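Local coordinates for protein PhnH (Penicillium herquei, PDB 6JJT) that catalyses the enantioselective hydroalkoxylation that closes a prenylated phenalenone to (2'R)-atrovenetin in herqueinone biosynthesis, working as a homotetramer, at residues D81-Q93 against N99-V111. Residues are numbered along the deposited sequence; the frame is centred on the assembly and turned at random.
Sequences DGTIRADAHYLIQ and NILVTESAAIPYV
Arg-85 to Gln-93 pairs with Asn-99 to Ala-107 as an antiparallel beta hairpin in the eight-stranded barrel of this DUF3237 protein. Ala-86/Ala-106, Ala-88/Glu-104, Tyr-90/Val-102 and Ile-92/Ile-100 are the hydrogen-bonded pairs. Ile-108 N to Ile-84 O, at 2.8 Å, extends the ladder at the open end. CA-H...O contacts alternate with these bonds, such as His-89 CA to Val-102 O at 3.3 Å.

The face bearing Tyr-90, Val-102 and Ile-92 is turned into the barrel, where Leu-55 and Ile-60 of strand 48-61 meet it. Val-102 lies over one face of the Tyr-90 ring in a CH-pi contact, with CB 3.8 Å from the centroid. Its methyl CG1 comes to 3.5 Å from Tyr-90 CZ. The other methyl, CG2, meets Ile-92 CD1 at 3.5 Å. Away from the hairpin turn, Ile-108 CG1 packs on Ile-84 CG2 and comes near Ala-86 CB.

The face bearing Asp-87, His-89 and Leu-91 is turned the other way. A neighbouring subunit packs on His-89, Leu-91 and Leu-101. Thr-103 OG1 lies at the His-89 ring edge, 3.4 Å from CD2. A water 2.7 Å from Asp-87 OD1 may link it to Glu-104 O.

Tyr-90 CG sits between the backbone N and the carbonyl carbon (chi1 58°), which brings the ring edge to the end of the extended Glu-104 chain. Ring and carboxylate planes stand 80° apart. Glu-104 OE2 has a weak bond with Tyr-145 OH. The same oxygen accepts from Tyr-90 OH at 2.9 Å, from above the carboxylate plane.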
loop_
_atom_site.group_PDB
_atom_site.type_symbol
_atom_site.label_atom_id
_atom_site.label_comp_id
_atom_site.label_asym_id
_atom_site.label_seq_id
_atom_site.Cartn_x
_atom_site.Cartn_y
_atom_site.Cartn_z
ATOM N N ASP D 81 2.333 -15.840 15.607
ATOM C CA ASP D 81 2.342 -15.107 16.867
ATOM C C ASP D 81 0.928 -14.807 17.351
ATOM O O ASP D 81 0.795 -14.232 18.431
ATOM C CB ASP D 81 3.165 -13.823 16.755
ATOM C CG ASP D 81 2.547 -12.736 15.893
ATOM O OD1 ASP D 81 1.573 -13.031 15.158
ATOM O OD2 ASP D 81 3.091 -11.617 15.930
ATOM N N GLY D 82 -0.106 -15.149 16.563
ATOM C CA GLY D 82 -1.475 -14.916 16.998
ATOM C C GLY D 82 -2.103 -13.622 16.460
ATOM O O GLY D 82 -3.290 -13.381 16.674
ATOM N N THR D 83 -1.318 -12.739 15.849
ATOM C CA THR D 83 -1.884 -11.487 15.366
ATOM C C THR D 83 -2.677 -11.785 14.078
ATOM O O THR D 83 -2.218 -12.592 13.260
ATOM C CB THR D 83 -0.751 -10.505 15.029
ATOM O OG1 THR D 83 0.170 -10.486 16.130
ATOM C CG2 THR D 83 -1.211 -9.103 14.684
ATOM N N ILE D 84 -3.800 -11.094 13.833
ATOM C CA ILE D 84 -4.493 -11.148 12.548
ATOM C C ILE D 84 -4.583 -9.739 11.975
ATOM O O ILE D 84 -5.271 -8.848 12.525
ATOM C CB ILE D 84 -5.911 -11.709 12.709
ATOM C CG1 ILE D 84 -5.927 -13.073 13.419
ATOM C CG2 ILE D 84 -6.523 -11.768 11.329
ATOM C CD1 ILE D 84 -7.305 -13.494 13.951
ATOM N N ARG D 85 -3.836 -9.474 10.897
ATOM C CA ARG D 85 -3.838 -8.160 10.276
ATOM C C ARG D 85 -4.699 -8.226 9.009
ATOM O O ARG D 85 -4.661 -9.250 8.306
ATOM C CB ARG D 85 -2.412 -7.775 9.913
ATOM C CG ARG D 85 -1.507 -7.548 11.120
ATOM C CD ARG D 85 -0.217 -6.897 10.720
ATOM N NE ARG D 85 0.525 -6.523 11.950
ATOM C CZ ARG D 85 1.399 -7.300 12.593
ATOM N NH1 ARG D 85 1.940 -6.836 13.701
ATOM N NH2 ARG D 85 1.646 -8.537 12.199
ATOM N N ALA D 86 -5.523 -7.212 8.754
ATOM C CA ALA D 86 -6.310 -7.241 7.526
ATOM C C ALA D 86 -6.289 -5.867 6.922
ATOM O O ALA D 86 -6.191 -4.853 7.622
ATOM C CB ALA D 86 -7.728 -7.762 7.750
ATOM N N ASP D 87 -6.349 -5.788 5.593
ATOM C CA ASP D 87 -6.450 -4.534 4.847
ATOM C C ASP D 87 -7.482 -4.712 3.743
ATOM O O ASP D 87 -7.362 -5.711 2.992
ATOM C CB ASP D 87 -5.107 -4.206 4.214
ATOM C CG ASP D 87 -4.029 -3.830 5.236
ATOM O OD1 ASP D 87 -4.000 -2.635 5.634
ATOM O OD2 ASP D 87 -3.245 -4.737 5.649
ATOM N N ALA D 88 -8.478 -3.809 3.666
ATOM C CA ALA D 88 -9.566 -3.998 2.699
ATOM C C ALA D 88 -9.873 -2.674 2.028
ATOM O O ALA D 88 -9.640 -1.616 2.593
ATOM C CB ALA D 88 -10.801 -4.507 3.423
ATOM N N HIS D 89 -10.386 -2.761 0.815
ATOM C CA HIS D 89 -11.009 -1.641 0.162
ATOM C C HIS D 89 -12.380 -2.096 -0.280
ATOM O O HIS D 89 -12.518 -3.223 -0.803
ATOM C CB HIS D 89 -10.272 -1.198 -1.118
ATOM C CG HIS D 89 -8.906 -0.701 -0.886
ATOM N ND1 HIS D 89 -7.839 -1.507 -1.139
ATOM C CD2 HIS D 89 -8.425 0.500 -0.491
ATOM C CE1 HIS D 89 -6.723 -0.801 -0.916
ATOM N NE2 HIS D 89 -7.076 0.399 -0.481
ATOM N N TYR D 90 -13.364 -1.224 -0.085
ATOM C CA TYR D 90 -14.672 -1.543 -0.635
ATOM C C TYR D 90 -15.386 -0.252 -0.943
ATOM O O TYR D 90 -14.983 0.826 -0.477
ATOM C CB TYR D 90 -15.504 -2.462 0.276
ATOM C CG TYR D 90 -15.786 -1.974 1.677
ATOM C CD1 TYR D 90 -16.908 -1.223 1.980
ATOM C CD2 TYR D 90 -14.917 -2.309 2.718
ATOM C CE1 TYR D 90 -17.180 -0.831 3.280
ATOM C CE2 TYR D 90 -15.180 -1.933 4.036
ATOM C CZ TYR D 90 -16.335 -1.211 4.301
ATOM O OH TYR D 90 -16.675 -0.816 5.571
ATOM N N LEU D 91 -16.422 -0.350 -1.770
ATOM C CA LEU D 91 -17.109 0.856 -2.227
ATOM C C LEU D 91 -18.544 0.824 -1.690
ATOM O O LEU D 91 -19.273 -0.158 -1.885
ATOM C CB LEU D 91 -17.034 0.801 -3.762
ATOM C CG LEU D 91 -17.520 1.943 -4.646
ATOM C CD1 LEU D 91 -18.991 2.277 -4.593
ATOM C CD2 LEU D 91 -16.537 3.084 -4.834
ATOM N N ILE D 92 -18.930 1.913 -1.026
ATOM C CA ILE D 92 -20.311 2.127 -0.582
ATOM C C ILE D 92 -20.999 2.980 -1.624
ATOM O O ILE D 92 -20.457 4.010 -2.036
ATOM C CB ILE D 92 -20.342 2.845 0.790
ATOM C CG1 ILE D 92 -19.787 1.923 1.870
ATOM C CG2 ILE D 92 -21.776 3.289 1.127
ATOM C CD1 ILE D 92 -19.675 2.584 3.238
ATOM N N GLN D 93 -22.149 2.519 -2.096
ATOM C CA GLN D 93 -23.032 3.439 -2.807
ATOM C C GLN D 93 -24.206 3.790 -1.878
ATOM O O GLN D 93 -24.920 2.899 -1.396
ATOM C CB GLN D 93 -23.463 2.821 -4.141
ATOM C CG GLN D 93 -24.245 3.801 -5.009
ATOM C CD GLN D 93 -24.325 3.333 -6.446
ATOM O OE1 GLN D 93 -23.553 3.711 -7.336
ATOM N NE2 GLN D 93 -25.270 2.442 -6.710
ATOM N N ASN D 99 -20.928 7.538 -4.456
ATOM C CA ASN D 99 -19.943 6.477 -4.297
ATOM C C ASN D 99 -18.878 6.947 -3.308
ATOM O O ASN D 99 -18.354 8.046 -3.452
ATOM C CB ASN D 99 -19.316 6.173 -5.637
ATOM C CG ASN D 99 -20.255 5.519 -6.623
ATOM O OD1 ASN D 99 -21.215 4.883 -6.180
ATOM N ND2 ASN D 99 -19.957 5.674 -7.891
ATOM N N ILE D 100 -18.530 6.069 -2.365
ATOM C CA ILE D 100 -17.549 6.370 -1.329
ATOM C C ILE D 100 -16.587 5.188 -1.241
ATOM O O ILE D 100 -17.035 4.071 -0.997
ATOM C CB ILE D 100 -18.216 6.592 0.046
ATOM C CG1 ILE D 100 -19.306 7.671 -0.010
ATOM C CG2 ILE D 100 -17.169 6.822 1.131
ATOM C CD1 ILE D 100 -20.281 7.647 1.153
ATOM N N LEU D 101 -15.280 5.454 -1.406
ATOM C CA LEU D 101 -14.307 4.382 -1.129
ATOM C C LEU D 101 -14.015 4.296 0.366
ATOM O O LEU D 101 -13.718 5.320 1.011
ATOM C CB LEU D 101 -12.989 4.679 -1.858
ATOM C CG LEU D 101 -11.913 3.608 -1.656
ATOM C CD1 LEU D 101 -12.320 2.331 -2.354
ATOM C CD2 LEU D 101 -10.550 4.088 -2.142
ATOM N N VAL D 102 -14.030 3.087 0.900
ATOM C CA VAL D 102 -13.701 2.812 2.280
ATOM C C VAL D 102 -12.398 2.026 2.285
ATOM O O VAL D 102 -12.283 0.991 1.612
ATOM C CB VAL D 102 -14.815 2.014 2.978
ATOM C CG1 VAL D 102 -14.449 1.771 4.438
ATOM C CG2 VAL D 102 -16.175 2.753 2.891
ATOM N N THR D 103 -11.412 2.526 3.016
ATOM C CA THR D 103 -10.097 1.912 3.175
ATOM C C THR D 103 -9.977 1.445 4.615
ATOM O O THR D 103 -9.873 2.301 5.532
ATOM C CB THR D 103 -8.988 2.901 2.777
ATOM O OG1 THR D 103 -9.220 3.256 1.410
ATOM C CG2 THR D 103 -7.609 2.285 2.932
ATOM N N GLU D 104 -9.985 0.125 4.841
ATOM C CA GLU D 104 -9.891 -0.397 6.180
ATOM C C GLU D 104 -8.537 -1.028 6.418
ATOM O O GLU D 104 -7.936 -1.639 5.542
ATOM C CB GLU D 104 -10.916 -1.504 6.419
ATOM C CG GLU D 104 -12.365 -1.042 6.467
ATOM C CD GLU D 104 -13.391 -2.048 6.982
ATOM O OE1 GLU D 104 -13.013 -3.237 7.057
ATOM O OE2 GLU D 104 -14.521 -1.586 7.334
ATOM N N SER D 105 -8.037 -0.871 7.626
ATOM C CA SER D 105 -6.813 -1.522 8.084
ATOM C C SER D 105 -7.047 -1.989 9.513
ATOM O O SER D 105 -7.547 -1.193 10.327
ATOM C CB SER D 105 -5.579 -0.660 7.958
ATOM O OG SER D 105 -5.792 0.604 8.595
ATOM N N ALA D 106 -6.699 -3.221 9.846
ATOM C CA ALA D 106 -7.220 -3.803 11.079
ATOM C C ALA D 106 -6.185 -4.638 11.789
ATOM O O ALA D 106 -5.437 -5.345 11.147
ATOM C CB ALA D 106 -8.446 -4.656 10.771
ATOM N N ALA D 107 -6.157 -4.543 13.134
ATOM C CA ALA D 107 -5.608 -5.570 13.994
ATOM C C ALA D 107 -6.810 -6.302 14.560
ATOM O O ALA D 107 -7.420 -5.855 15.545
ATOM C CB ALA D 107 -4.769 -4.921 15.096
ATOM N N ILE D 108 -7.271 -7.316 13.825
ATOM C CA ILE D 108 -8.593 -7.880 14.066
ATOM C C ILE D 108 -8.679 -8.249 15.549
ATOM O O ILE D 108 -7.767 -8.849 16.113
ATOM C CB ILE D 108 -8.768 -9.110 13.136
ATOM C CG1 ILE D 108 -8.884 -8.733 11.647
ATOM C CG2 ILE D 108 -9.902 -10.079 13.547
ATOM C CD1 ILE D 108 -10.138 -7.991 11.287
ATOM N N PRO D 109 -9.818 -7.936 16.216
ATOM C CA PRO D 109 -11.048 -7.448 15.605
ATOM C C PRO D 109 -11.261 -5.946 15.554
ATOM O O PRO D 109 -12.382 -5.502 15.354
ATOM C CB PRO D 109 -12.105 -8.037 16.574
ATOM C CG PRO D 109 -11.444 -7.940 17.929
ATOM C CD PRO D 109 -10.001 -8.290 17.636
ATOM N N TYR D 110 -10.175 -5.167 15.717
ATOM C CA TYR D 110 -10.272 -3.717 15.721
ATOM C C TYR D 110 -9.932 -3.140 14.332
ATOM O O TYR D 110 -8.836 -3.452 13.780
ATOM C CB TYR D 110 -9.253 -3.180 16.731
ATOM C CG TYR D 110 -9.359 -3.844 18.097
ATOM C CD1 TYR D 110 -10.614 -4.092 18.694
ATOM C CD2 TYR D 110 -8.237 -4.271 18.786
ATOM C CE1 TYR D 110 -10.727 -4.722 19.928
ATOM C CE2 TYR D 110 -8.341 -4.919 20.007
ATOM C CZ TYR D 110 -9.579 -5.127 20.582
ATOM O OH TYR D 110 -9.653 -5.745 21.813
ATOM N N VAL D 111 -10.808 -2.295 13.821
ATOM C CA VAL D 111 -10.760 -1.862 12.426
ATOM C C VAL D 111 -10.672 -0.353 12.350
ATOM O O VAL D 111 -11.554 0.355 12.823
ATOM C CB VAL D 111 -11.998 -2.368 11.658
ATOM C CG1 VAL D 111 -11.880 -1.994 10.169
ATOM C CG2 VAL D 111 -12.180 -3.867 11.842
HETATM O O HOH W 1 -4.784 -9.100 15.706
HETATM O O HOH W 2 -5.119 -0.499 4.314
#